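Local structure of endoribonuclease ToxN (Bacillus thuringiensis, 4ATO) at residues A[34-42]-A[50-58]; A[134-142]-A[152-163]. The protein cleaves RNA within A-rich sequences as the toxin of a type III toxin-antitoxin system, and is held in check by the ToxI RNA pseudoknot. All coordinates share one frame; numbering follows the deposited sequence.

Contact 1: residues A[34-42]-A[50-58]; sequences QHSRPYVGV and DYFVPLTSR. With nucleotides of chain B; nucleotides of chain C.
Tyr39 and Pro54 face each other as a non-hydrogen-bonded pair of the antiparallel hairpin formed by strands 38-41 and 51-56. Here the packing is tight: Tyr39 CE2 to Pro54 CB, at 3.4 Å, is the shortest contact between side chains across the two segments. The proline lies over one face of the tyrosine ring, its CB 3.8 Å from the ring centroid and 26° off the normal, which meets the criteria for a CH-pi contact; the ring swings over Pro54 because CG of Tyr39 stands anti to its own carbonyl carbon (chi1 -77°). Next along the strands, Val40 and Val53 form a hydrogen-bonded pair: Val40 N reaches Val53 O at 2.8 Å, and the bond from Val53 N to Val40 O lies in the carbonyl plane with an N-H...O angle of 172°. Their side chains take the other face of the sheet, where Val40 packs on Leu121 and Met125 of helix 108-139.

Beyond Gly41 the strands part slightly and water enters. Val42 and Tyr51 have CA atoms 5.5 Å apart, against 5.0 Å for Val40 and Val53, although Val42 N still bonds Tyr51 O and Val42 CG2 packs on Tyr51 CB and Val53 CG2. Water 1 lies 3.0 Å from both Val42 O and Tyr51 O.

At the opposite end the contact meets RNA. Arg37, bent at chi3, directs NH1 to Leu55 O (3.0 Å) close to its guanidinium plane, while NH2 bonds Phe29 O and O5' of A1 of chain C; NH1 also bonds a modified residue of another chain. Ser57 OG lies 3.1 Å from O2' of A33 of chain B, a hydrogen bond in which either group may donate. These bonds should restrict the guanidinium's rotation, consistent with Leu55 O and Phe29 O helping to orient it toward the RNA.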
loop_
_atom_site.group_PDB
_atom_site.type_symbol
_atom_site.label_atom_id
_atom_site.label_comp_id
_atom_site.label_asym_id
_atom_site.label_seq_id
_atom_site.Cartn_x
_atom_site.Cartn_y
_atom_site.Cartn_z
ATOM N N GLN A 34 1.219 11.049 41.728
ATOM C CA GLN A 34 -0.079 11.251 41.080
ATOM C C GLN A 34 -0.379 10.204 40.000
ATOM O O GLN A 34 -1.459 9.608 39.990
ATOM C CB GLN A 34 -0.245 12.683 40.542
ATOM C CG GLN A 34 0.972 13.259 39.838
ATOM C CD GLN A 34 0.633 14.438 38.939
ATOM O OE1 GLN A 34 -0.536 14.701 38.656
ATOM N NE2 GLN A 34 1.659 15.149 38.483
ATOM N N HIS A 35 0.576 9.976 39.103
ATOM C CA HIS A 35 0.405 8.975 38.054
ATOM C C HIS A 35 1.587 8.019 38.011
ATOM O O HIS A 35 2.603 8.315 37.387
ATOM C CB HIS A 35 0.220 9.641 36.689
ATOM C CG HIS A 35 -0.962 10.556 36.624
ATOM N ND1 HIS A 35 -2.262 10.097 36.675
ATOM C CD2 HIS A 35 -1.041 11.903 36.519
ATOM C CE1 HIS A 35 -3.090 11.124 36.601
ATOM N NE2 HIS A 35 -2.375 12.231 36.507
ATOM N N SER A 36 1.445 6.881 38.682
ATOM C CA SER A 36 2.486 5.859 38.728
ATOM C C SER A 36 2.903 5.472 37.310
ATOM O O SER A 36 2.053 5.255 36.452
ATOM C CB SER A 36 1.994 4.635 39.499
ATOM O OG SER A 36 3.046 3.711 39.703
ATOM N N ARG A 37 4.211 5.408 37.072
ATOM C CA ARG A 37 4.742 5.279 35.715
ATOM C C ARG A 37 4.204 4.055 34.988
ATOM O O ARG A 37 4.394 2.928 35.435
ATOM C CB ARG A 37 6.272 5.249 35.727
ATOM C CG ARG A 37 6.896 5.183 34.344
ATOM C CD ARG A 37 8.385 4.889 34.434
ATOM N NE ARG A 37 9.074 5.860 35.278
ATOM C CZ ARG A 37 9.559 7.022 34.842
ATOM N NH1 ARG A 37 9.429 7.373 33.565
ATOM N NH2 ARG A 37 10.167 7.841 35.690
ATOM N N PRO A 38 3.521 4.279 33.857
ATOM C CA PRO A 38 2.957 3.144 33.134
ATOM C C PRO A 38 4.023 2.447 32.301
ATOM O O PRO A 38 4.969 3.079 31.826
ATOM C CB PRO A 38 1.886 3.785 32.244
ATOM C CG PRO A 38 2.338 5.194 32.051
ATOM C CD PRO A 38 3.182 5.573 33.238
ATOM N N TYR A 39 3.861 1.138 32.168
ATOM C CA TYR A 39 4.750 0.282 31.415
ATOM C C TYR A 39 3.902 -0.469 30.403
ATOM O O TYR A 39 2.740 -0.773 30.667
ATOM C CB TYR A 39 5.375 -0.766 32.338
ATOM C CG TYR A 39 6.497 -0.281 33.230
ATOM C CD1 TYR A 39 6.254 0.605 34.271
ATOM C CD2 TYR A 39 7.804 -0.737 33.043
ATOM C CE1 TYR A 39 7.287 1.041 35.103
ATOM C CE2 TYR A 39 8.838 -0.301 33.860
ATOM C CZ TYR A 39 8.571 0.588 34.888
ATOM O OH TYR A 39 9.591 1.025 35.700
ATOM N N VAL A 40 4.486 -0.802 29.261
ATOM C CA VAL A 40 3.806 -1.627 28.274
ATOM C C VAL A 40 4.319 -3.057 28.367
ATOM O O VAL A 40 5.516 -3.291 28.520
ATOM C CB VAL A 40 4.021 -1.081 26.849
ATOM C CG1 VAL A 40 3.433 -2.015 25.823
ATOM C CG2 VAL A 40 3.401 0.285 26.728
ATOM N N GLY A 41 3.409 -4.019 28.303
ATOM C CA GLY A 41 3.804 -5.411 28.389
ATOM C C GLY A 41 4.371 -5.926 27.077
ATOM O O GLY A 41 3.739 -5.811 26.027
ATOM N N VAL A 42 5.574 -6.480 27.137
ATOM C CA VAL A 42 6.161 -7.178 26.000
ATOM C C VAL A 42 5.260 -8.361 25.684
ATOM O O VAL A 42 4.840 -9.079 26.598
ATOM C CB VAL A 42 7.584 -7.665 26.326
ATOM C CG1 VAL A 42 8.072 -8.648 25.269
ATOM C CG2 VAL A 42 8.537 -6.466 26.430
ATOM N N ASP A 50 7.984 -12.282 32.365
ATOM C CA ASP A 50 7.151 -11.227 31.795
ATOM C C ASP A 50 7.916 -9.910 31.862
ATOM O O ASP A 50 8.248 -9.436 32.950
ATOM C CB ASP A 50 5.842 -11.093 32.579
ATOM C CG ASP A 50 4.968 -12.333 32.487
ATOM O OD1 ASP A 50 4.815 -12.887 31.377
ATOM O OD2 ASP A 50 4.429 -12.752 33.530
ATOM N N TYR A 51 8.205 -9.323 30.705
ATOM C CA TYR A 51 8.920 -8.047 30.659
ATOM C C TYR A 51 8.001 -6.865 30.405
ATOM O O TYR A 51 6.979 -6.986 29.737
ATOM C CB TYR A 51 10.021 -8.062 29.600
ATOM C CG TYR A 51 11.372 -8.470 30.130
ATOM C CD1 TYR A 51 11.717 -9.812 30.233
ATOM C CD2 TYR A 51 12.311 -7.514 30.513
ATOM C CE1 TYR A 51 12.968 -10.203 30.714
ATOM C CE2 TYR A 51 13.562 -7.889 30.996
ATOM C CZ TYR A 51 13.883 -9.243 31.097
ATOM O OH TYR A 51 15.118 -9.636 31.566
ATOM N N PHE A 52 8.397 -5.717 30.937
ATOM C CA PHE A 52 7.587 -4.516 30.872
ATOM C C PHE A 52 8.463 -3.326 30.530
ATOM O O PHE A 52 9.524 -3.144 31.125
ATOM C CB PHE A 52 6.844 -4.322 32.197
ATOM C CG PHE A 52 5.841 -5.406 32.472
ATOM C CD1 PHE A 52 4.558 -5.329 31.951
ATOM C CD2 PHE A 52 6.192 -6.528 33.217
ATOM C CE1 PHE A 52 3.632 -6.335 32.190
ATOM C CE2 PHE A 52 5.268 -7.542 33.462
ATOM C CZ PHE A 52 3.991 -7.444 32.952
ATOM N N VAL A 53 8.018 -2.543 29.546
ATOM C CA VAL A 53 8.791 -1.432 29.009
ATOM C C VAL A 53 8.212 -0.109 29.495
ATOM O O VAL A 53 7.066 0.225 29.197
ATOM C CB VAL A 53 8.807 -1.429 27.457
ATOM C CG1 VAL A 53 9.736 -0.344 26.950
ATOM C CG2 VAL A 53 9.206 -2.802 26.899
ATOM N N PRO A 54 9.011 0.655 30.239
ATOM C CA PRO A 54 8.544 1.899 30.860
ATOM C C PRO A 54 8.304 3.030 29.858
ATOM O O PRO A 54 9.029 3.161 28.881
ATOM C CB PRO A 54 9.700 2.272 31.802
ATOM C CG PRO A 54 10.925 1.631 31.157
ATOM C CD PRO A 54 10.416 0.344 30.575
ATOM N N LEU A 55 7.283 3.836 30.124
ATOM C CA LEU A 55 7.036 5.066 29.385
ATOM C C LEU A 55 7.671 6.250 30.088
ATOM O O LEU A 55 7.763 6.273 31.314
ATOM C CB LEU A 55 5.533 5.319 29.281
ATOM C CG LEU A 55 4.847 4.526 28.180
ATOM C CD1 LEU A 55 3.334 4.591 28.307
ATOM C CD2 LEU A 55 5.327 5.082 26.843
ATOM N N THR A 56 8.098 7.237 29.312
ATOM C CA THR A 56 8.502 8.518 29.880
ATOM C C THR A 56 7.839 9.641 29.101
ATOM O O THR A 56 7.492 9.458 27.940
ATOM C CB THR A 56 10.031 8.696 29.884
ATOM O OG1 THR A 56 10.375 9.967 30.458
ATOM C CG2 THR A 56 10.593 8.595 28.480
ATOM N N SER A 57 7.642 10.787 29.750
ATOM C CA SER A 57 7.142 11.986 29.074
ATOM C C SER A 57 8.265 12.949 28.681
ATOM O O SER A 57 7.997 14.028 28.147
ATOM C CB SER A 57 6.144 12.735 29.964
ATOM O OG SER A 57 6.817 13.346 31.049
ATOM N N ARG A 58 9.517 12.581 28.947
ATOM C CA ARG A 58 10.639 13.436 28.542
ATOM C C ARG A 58 10.867 13.331 27.028
ATOM O O ARG A 58 11.885 12.815 26.570
ATOM C CB ARG A 58 11.917 13.088 29.322
ATOM C CG ARG A 58 11.802 13.152 30.865
ATOM C CD ARG A 58 11.504 14.569 31.393
ATOM N NE ARG A 58 10.082 14.887 31.302
ATOM C CZ ARG A 58 9.585 16.116 31.157
ATOM N NH1 ARG A 58 10.402 17.163 31.098
ATOM N NH2 ARG A 58 8.268 16.295 31.065
ATOM P P A B 33 -0.253 16.881 32.756
ATOM O OP1 A B 33 -0.559 17.428 34.100
ATOM O OP2 A B 33 0.452 17.745 31.772
ATOM O "O5'" A B 33 0.508 15.508 32.897
ATOM C "C5'" A B 33 -0.176 14.323 33.274
ATOM C "C4'" A B 33 0.764 13.153 33.276
ATOM O "O4'" A B 33 1.025 12.756 31.897
ATOM C "C3'" A B 33 2.116 13.441 33.897
ATOM O "O3'" A B 33 2.625 12.251 34.461
ATOM C "C2'" A B 33 2.973 13.840 32.693
ATOM O "O2'" A B 33 4.357 13.606 32.850
ATOM C "C1'" A B 33 2.387 12.985 31.570
ATOM N N9 A B 33 2.432 13.653 30.273
ATOM C C8 A B 33 2.113 14.974 30.043
ATOM N N7 A B 33 2.246 15.337 28.794
ATOM C C5 A B 33 2.683 14.181 28.162
ATOM C C6 A B 33 3.015 13.907 26.826
ATOM N N6 A B 33 2.941 14.807 25.846
ATOM N N1 A B 33 3.423 12.652 26.532
ATOM C C2 A B 33 3.490 11.746 27.511
ATOM N N3 A B 33 3.209 11.881 28.803
ATOM C C4 A B 33 2.819 13.138 29.067
ATOM O "O5'" A C 1 11.879 9.937 34.492
ATOM C "C5'" A C 1 11.711 11.301 34.853
ATOM C "C4'" A C 1 12.907 11.828 35.598
ATOM O "O4'" A C 1 13.140 11.017 36.773
ATOM C "C3'" A C 1 14.226 11.788 34.847
ATOM O "O3'" A C 1 14.391 12.903 33.986
ATOM C "C2'" A C 1 15.254 11.738 35.973
ATOM O "O2'" A C 1 15.475 13.035 36.493
ATOM C "C1'" A C 1 14.521 10.925 37.032
ATOM N N9 A C 1 14.905 9.498 37.045
ATOM C C8 A C 1 14.059 8.441 36.805
ATOM N N7 A C 1 14.631 7.266 36.932
ATOM C C5 A C 1 15.939 7.561 37.298
ATOM C C6 A C 1 17.047 6.736 37.590
ATOM N N6 A C 1 17.022 5.396 37.549
ATOM N N1 A C 1 18.204 7.342 37.923
ATOM C C2 A C 1 18.229 8.682 37.962
ATOM N N3 A C 1 17.256 9.560 37.714
ATOM C C4 A C 1 16.120 8.933 37.381
ATOM P P A C 2 15.316 12.798 32.676
ATOM O OP1 A C 2 15.301 14.131 32.036
ATOM O OP2 A C 2 14.844 11.619 31.899
ATOM O "O5'" A C 2 16.755 12.495 33.268
ATOM C "C5'" A C 2 17.547 13.509 33.860
ATOM C "C4'" A C 2 18.851 12.938 34.333
ATOM O "O4'" A C 2 18.586 11.844 35.244
ATOM C "C3'" A C 2 19.724 12.336 33.243
ATOM O "O3'" A C 2 20.569 13.297 32.648
ATOM C "C2'" A C 2 20.482 11.220 33.955
ATOM O "O2'" A C 2 21.632 11.736 34.613
ATOM C "C1'" A C 2 19.484 10.785 35.020
ATOM N N9 A C 2 18.703 9.582 34.653
ATOM C C8 A C 2 17.405 9.566 34.203
ATOM N N7 A C 2 16.913 8.363 34.027
ATOM C C5 A C 2 17.941 7.526 34.429
ATOM C C6 A C 2 18.046 6.127 34.488
ATOM N N6 A C 2 17.054 5.321 34.143
ATOM N N1 A C 2 19.202 5.582 34.928
ATOM C C2 A C 2 20.188 6.419 35.280
ATOM N N3 A C 2 20.209 7.750 35.269
ATOM C C4 A C 2 19.044 8.256 34.829
HETATM O O HOH W 1 4.612 -8.899 29.586
HETATM O O HOH W 2 7.305 -10.578 28.237
HETATM O O HOH W 3 4.018 -11.995 28.347
#

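Contact 2: residues A[134-142]-A[152-163]; sequences KVYKDVTVQ and LKGVCCDFPKLE. With nucleotides of chain C.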
loop_
_atom_site.group_PDB
_atom_site.type_symbol
_atom_site.label_atom_id
_atom_site.label_comp_id
_atom_site.label_asym_id
_atom_site.label_seq_id
_atom_site.Cartn_x
_atom_site.Cartn_y
_atom_site.Cartn_z
ATOM N N LYS A 134 16.261 -7.319 19.778
ATOM C CA LYS A 134 17.617 -6.947 19.376
ATOM C C LYS A 134 18.439 -6.518 20.580
ATOM O O LYS A 134 19.576 -6.978 20.741
ATOM C CB LYS A 134 17.624 -5.840 18.307
ATOM C CG LYS A 134 17.178 -6.298 16.931
ATOM C CD LYS A 134 17.187 -5.138 15.937
ATOM C CE LYS A 134 16.454 -5.483 14.641
ATOM N NZ LYS A 134 16.911 -6.741 13.989
ATOM N N VAL A 135 17.887 -5.649 21.433
ATOM C CA VAL A 135 18.712 -5.181 22.553
ATOM C C VAL A 135 18.914 -6.224 23.648
ATOM O O VAL A 135 20.009 -6.333 24.198
ATOM C CB VAL A 135 18.328 -3.779 23.125
ATOM C CG1 VAL A 135 17.359 -3.055 22.231
ATOM C CG2 VAL A 135 17.843 -3.861 24.573
ATOM N N TYR A 136 17.881 -7.007 23.948
ATOM C CA TYR A 136 18.022 -8.066 24.939
ATOM C C TYR A 136 19.134 -9.030 24.527
ATOM O O TYR A 136 19.965 -9.410 25.341
ATOM C CB TYR A 136 16.724 -8.846 25.110
ATOM C CG TYR A 136 16.828 -9.931 26.167
ATOM C CD1 TYR A 136 16.544 -9.650 27.492
ATOM C CD2 TYR A 136 17.210 -11.233 25.837
ATOM C CE1 TYR A 136 16.630 -10.617 28.463
ATOM C CE2 TYR A 136 17.308 -12.213 26.814
ATOM C CZ TYR A 136 17.012 -11.894 28.128
ATOM O OH TYR A 136 17.086 -12.844 29.124
ATOM N N LYS A 137 19.130 -9.424 23.257
ATOM C CA LYS A 137 20.160 -10.312 22.730
ATOM C C LYS A 137 21.546 -9.704 22.914
ATOM O O LYS A 137 22.449 -10.347 23.453
ATOM C CB LYS A 137 19.920 -10.597 21.244
ATOM C CG LYS A 137 19.839 -12.073 20.883
ATOM C CD LYS A 137 18.578 -12.722 21.458
ATOM C CE LYS A 137 18.447 -14.189 21.043
ATOM N NZ LYS A 137 19.547 -15.047 21.581
ATOM N N ASP A 138 21.712 -8.459 22.473
ATOM C CA ASP A 138 23.023 -7.815 22.536
ATOM C C ASP A 138 23.512 -7.515 23.950
ATOM O O ASP A 138 24.712 -7.580 24.222
ATOM C CB ASP A 138 23.055 -6.550 21.684
ATOM C CG ASP A 138 23.539 -6.817 20.281
ATOM O OD1 ASP A 138 23.983 -7.954 20.015
ATOM O OD2 ASP A 138 23.488 -5.895 19.447
ATOM N N VAL A 139 22.597 -7.176 24.850
ATOM C CA VAL A 139 22.996 -6.872 26.216
ATOM C C VAL A 139 23.471 -8.144 26.920
ATOM O O VAL A 139 24.419 -8.109 27.707
ATOM C CB VAL A 139 21.868 -6.165 27.011
ATOM C CG1 VAL A 139 22.130 -6.223 28.520
ATOM C CG2 VAL A 139 21.734 -4.719 26.555
ATOM N N THR A 140 22.829 -9.264 26.599
ATOM C CA THR A 140 23.103 -10.535 27.264
ATOM C C THR A 140 24.134 -11.420 26.552
ATOM O O THR A 140 24.237 -12.607 26.861
ATOM C CB THR A 140 21.808 -11.378 27.444
ATOM O OG1 THR A 140 21.324 -11.809 26.165
ATOM C CG2 THR A 140 20.721 -10.589 28.160
ATOM N N VAL A 141 24.863 -10.888 25.592
ATOM C CA VAL A 141 25.852 -11.703 24.932
ATOM C C VAL A 141 27.006 -11.858 25.869
ATOM O O VAL A 141 27.116 -11.156 26.846
ATOM C CB VAL A 141 26.449 -11.069 23.667
ATOM C CG1 VAL A 141 25.442 -10.960 22.560
ATOM C CG2 VAL A 141 27.113 -9.748 23.974
ATOM N N GLN A 142 27.873 -12.796 25.539
ATOM C CA GLN A 142 29.201 -12.845 26.096
ATOM C C GLN A 142 30.133 -13.466 25.090
ATOM O O GLN A 142 29.700 -14.119 24.164
ATOM C CB GLN A 142 29.228 -13.593 27.418
ATOM C CG GLN A 142 28.277 -14.763 27.521
ATOM C CD GLN A 142 28.343 -15.417 28.882
ATOM O OE1 GLN A 142 29.219 -16.238 29.148
ATOM N NE2 GLN A 142 27.431 -15.040 29.759
ATOM N N LEU A 152 25.306 -0.491 24.414
ATOM C CA LEU A 152 24.023 -1.011 24.886
ATOM C C LEU A 152 24.111 -1.394 26.354
ATOM O O LEU A 152 23.226 -1.055 27.131
ATOM C CB LEU A 152 23.539 -2.194 24.024
ATOM C CG LEU A 152 23.084 -1.814 22.606
ATOM C CD1 LEU A 152 22.827 -3.041 21.742
ATOM C CD2 LEU A 152 21.846 -0.934 22.664
ATOM N N LYS A 153 25.188 -2.082 26.733
ATOM C CA LYS A 153 25.380 -2.481 28.129
ATOM C C LYS A 153 25.409 -1.286 29.061
ATOM O O LYS A 153 24.877 -1.349 30.171
ATOM C CB LYS A 153 26.654 -3.318 28.311
ATOM C CG LYS A 153 26.495 -4.758 27.861
ATOM C CD LYS A 153 27.796 -5.541 28.013
ATOM C CE LYS A 153 27.650 -6.981 27.530
ATOM N NZ LYS A 153 27.609 -7.074 26.047
ATOM N N GLY A 154 26.026 -0.199 28.602
ATOM C CA GLY A 154 26.134 1.006 29.405
ATOM C C GLY A 154 24.791 1.692 29.610
ATOM O O GLY A 154 24.490 2.171 30.699
ATOM N N VAL A 155 23.966 1.725 28.568
ATOM C CA VAL A 155 22.729 2.497 28.621
ATOM C C VAL A 155 21.527 1.665 29.095
ATOM O O VAL A 155 20.476 2.225 29.408
ATOM C CB VAL A 155 22.416 3.154 27.248
ATOM C CG1 VAL A 155 21.755 2.148 26.310
ATOM C CG2 VAL A 155 21.527 4.373 27.422
ATOM N N CYS A 156 21.679 0.339 29.152
ATOM C CA CYS A 156 20.561 -0.545 29.511
ATOM C C CYS A 156 20.696 -1.103 30.908
ATOM O O CYS A 156 21.805 -1.302 31.402
ATOM C CB CYS A 156 20.452 -1.730 28.556
ATOM S SG CYS A 156 20.117 -1.301 26.851
ATOM N N CYS A 157 19.557 -1.372 31.539
ATOM C CA CYS A 157 19.547 -2.182 32.750
ATOM C C CYS A 157 20.309 -3.510 32.551
ATOM O O CYS A 157 20.413 -4.041 31.430
ATOM C CB CYS A 157 18.108 -2.499 33.151
ATOM S SG CYS A 157 17.125 -1.085 33.650
ATOM N N ASP A 158 20.837 -4.034 33.651
ATOM C CA ASP A 158 21.482 -5.337 33.677
ATOM C C ASP A 158 20.368 -6.378 33.711
ATOM O O ASP A 158 19.947 -6.814 34.783
ATOM C CB ASP A 158 22.358 -5.442 34.934
ATOM C CG ASP A 158 23.221 -6.697 34.960
ATOM O OD1 ASP A 158 22.924 -7.655 34.221
ATOM O OD2 ASP A 158 24.199 -6.729 35.740
ATOM N N PHE A 159 19.870 -6.755 32.536
ATOM C CA PHE A 159 18.724 -7.659 32.464
ATOM C C PHE A 159 18.928 -8.962 33.242
ATOM O O PHE A 159 18.034 -9.362 33.987
ATOM C CB PHE A 159 18.322 -7.959 31.015
ATOM C CG PHE A 159 17.976 -6.741 30.217
ATOM C CD1 PHE A 159 17.143 -5.771 30.740
ATOM C CD2 PHE A 159 18.490 -6.565 28.946
ATOM C CE1 PHE A 159 16.837 -4.636 30.010
ATOM C CE2 PHE A 159 18.180 -5.436 28.205
ATOM C CZ PHE A 159 17.354 -4.468 28.744
ATOM N N PRO A 160 20.090 -9.629 33.069
ATOM C CA PRO A 160 20.269 -10.898 33.787
ATOM C C PRO A 160 20.201 -10.740 35.299
ATOM O O PRO A 160 19.629 -11.594 35.979
ATOM C CB PRO A 160 21.676 -11.333 33.369
ATOM C CG PRO A 160 21.845 -10.759 32.017
ATOM C CD PRO A 160 21.186 -9.406 32.106
ATOM N N LYS A 161 20.781 -9.665 35.817
ATOM C CA LYS A 161 20.736 -9.426 37.251
ATOM C C LYS A 161 19.288 -9.255 37.720
ATOM O O LYS A 161 18.890 -9.836 38.729
ATOM C CB LYS A 161 21.594 -8.217 37.631
ATOM C CG LYS A 161 21.956 -8.160 39.109
ATOM C CD LYS A 161 23.028 -7.110 39.393
ATOM C CE LYS A 161 23.456 -7.131 40.861
ATOM N NZ LYS A 161 24.417 -6.038 41.196
ATOM N N LEU A 162 18.498 -8.484 36.974
ATOM C CA LEU A 162 17.092 -8.281 37.322
ATOM C C LEU A 162 16.280 -9.578 37.236
ATOM O O LEU A 162 15.329 -9.767 37.993
ATOM C CB LEU A 162 16.450 -7.200 36.441
ATOM C CG LEU A 162 17.000 -5.767 36.535
ATOM C CD1 LEU A 162 16.110 -4.789 35.759
ATOM C CD2 LEU A 162 17.169 -5.330 37.984
ATOM N N GLU A 163 16.649 -10.469 36.316
ATOM C CA GLU A 163 15.954 -11.752 36.199
ATOM C C GLU A 163 16.196 -12.623 37.428
ATOM O O GLU A 163 15.286 -13.316 37.901
ATOM C CB GLU A 163 16.360 -12.499 34.919
ATOM C CG GLU A 163 15.662 -11.980 33.676
ATOM C CD GLU A 163 16.210 -12.578 32.398
ATOM O OE1 GLU A 163 16.726 -13.714 32.454
ATOM O OE2 GLU A 163 16.128 -11.910 31.341
ATOM P P U C 4 23.826 11.070 27.240
ATOM O OP1 U C 4 25.051 11.637 26.634
ATOM O OP2 U C 4 22.655 11.960 27.450
ATOM O "O5'" U C 4 23.383 9.772 26.433
ATOM C "C5'" U C 4 24.350 8.855 25.951
ATOM C "C4'" U C 4 23.804 8.017 24.827
ATOM O "O4'" U C 4 22.688 7.230 25.318
ATOM C "C3'" U C 4 23.275 8.795 23.622
ATOM O "O3'" U C 4 23.518 8.025 22.443
ATOM C "C2'" U C 4 21.766 8.850 23.899
ATOM O "O2'" U C 4 20.959 9.032 22.753
ATOM C "C1'" U C 4 21.536 7.490 24.534
ATOM N N1 U C 4 20.356 7.409 25.415
ATOM C C2 U C 4 19.307 6.644 24.959
ATOM O O2 U C 4 19.324 6.117 23.865
ATOM N N3 U C 4 18.234 6.545 25.812
ATOM C C4 U C 4 18.123 7.112 27.064
ATOM O O4 U C 4 17.094 6.926 27.716
ATOM C C5 U C 4 19.262 7.879 27.480
ATOM C C6 U C 4 20.319 7.988 26.662
#
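Val139 sits between Phe159 and Cys156 at the centre of the apolar contacts: its CG1 lies 3.7 Å from Phe159 CD2, while CG2, anti to the carbonyl carbon, is 3.8 Å from Cys156 SG. The end of helix 108-139 thus packs on the end of helix 147-155, the turn after it and the start of helix 159-169. Leu152 CD1 abuts Asp138 CB at 3.5 Å. At the same CD2-CE2 side of the Phe159 ring, Val135 CG2 lies at the edge near its plane.

The aromatic pair is slight. Tyr136 and Phe159 have planes only 21° apart, but with centroids separated by 5.8 Å the rings barely overlap.

The polar contacts are few. Tyr136 OH donates to the syn lone pair of Glu163 OE2 at 2.6 Å, and ring and carboxylate are nearly coplanar (11°); Tyr51 OH probably bonds the same oxygen, and Tyr136 OH also meets Asn47 ND2. Lys153 NZ makes a weak bond to Asp138 O (3.5 Å) beside the helix end. Within the helix, Tyr136 O accepts from Thr140 N and OG1 on opposite faces of its plane.

Two phenol hydroxyls on one carboxylate oxygen would probably stabilise its negative charge, consistent with an ionised Glu163 beside the apolar contacts of Phe159 and Val139.

In the fold
Contact 1 closes before contact 2 opens along the chain, and their centres are about 18 Å apart. The first is a hairpin in the middle of the six-stranded antiparallel sheet, centred about 5 Å from the centre of the chain; the second, about 14 Å from it, joins helix ends and the turn at residues 156-158. Helix 108-139 relates them, passing Pro38 and Val40 of contact 1 before supplying residues 134-139 to contact 2. A direct link also exists, through Tyr51 and Glu163. Strand 78-89 touches both contacts, so the sheet and the C-terminal helices pack directly on each other; RNA nucleotides lie close to both.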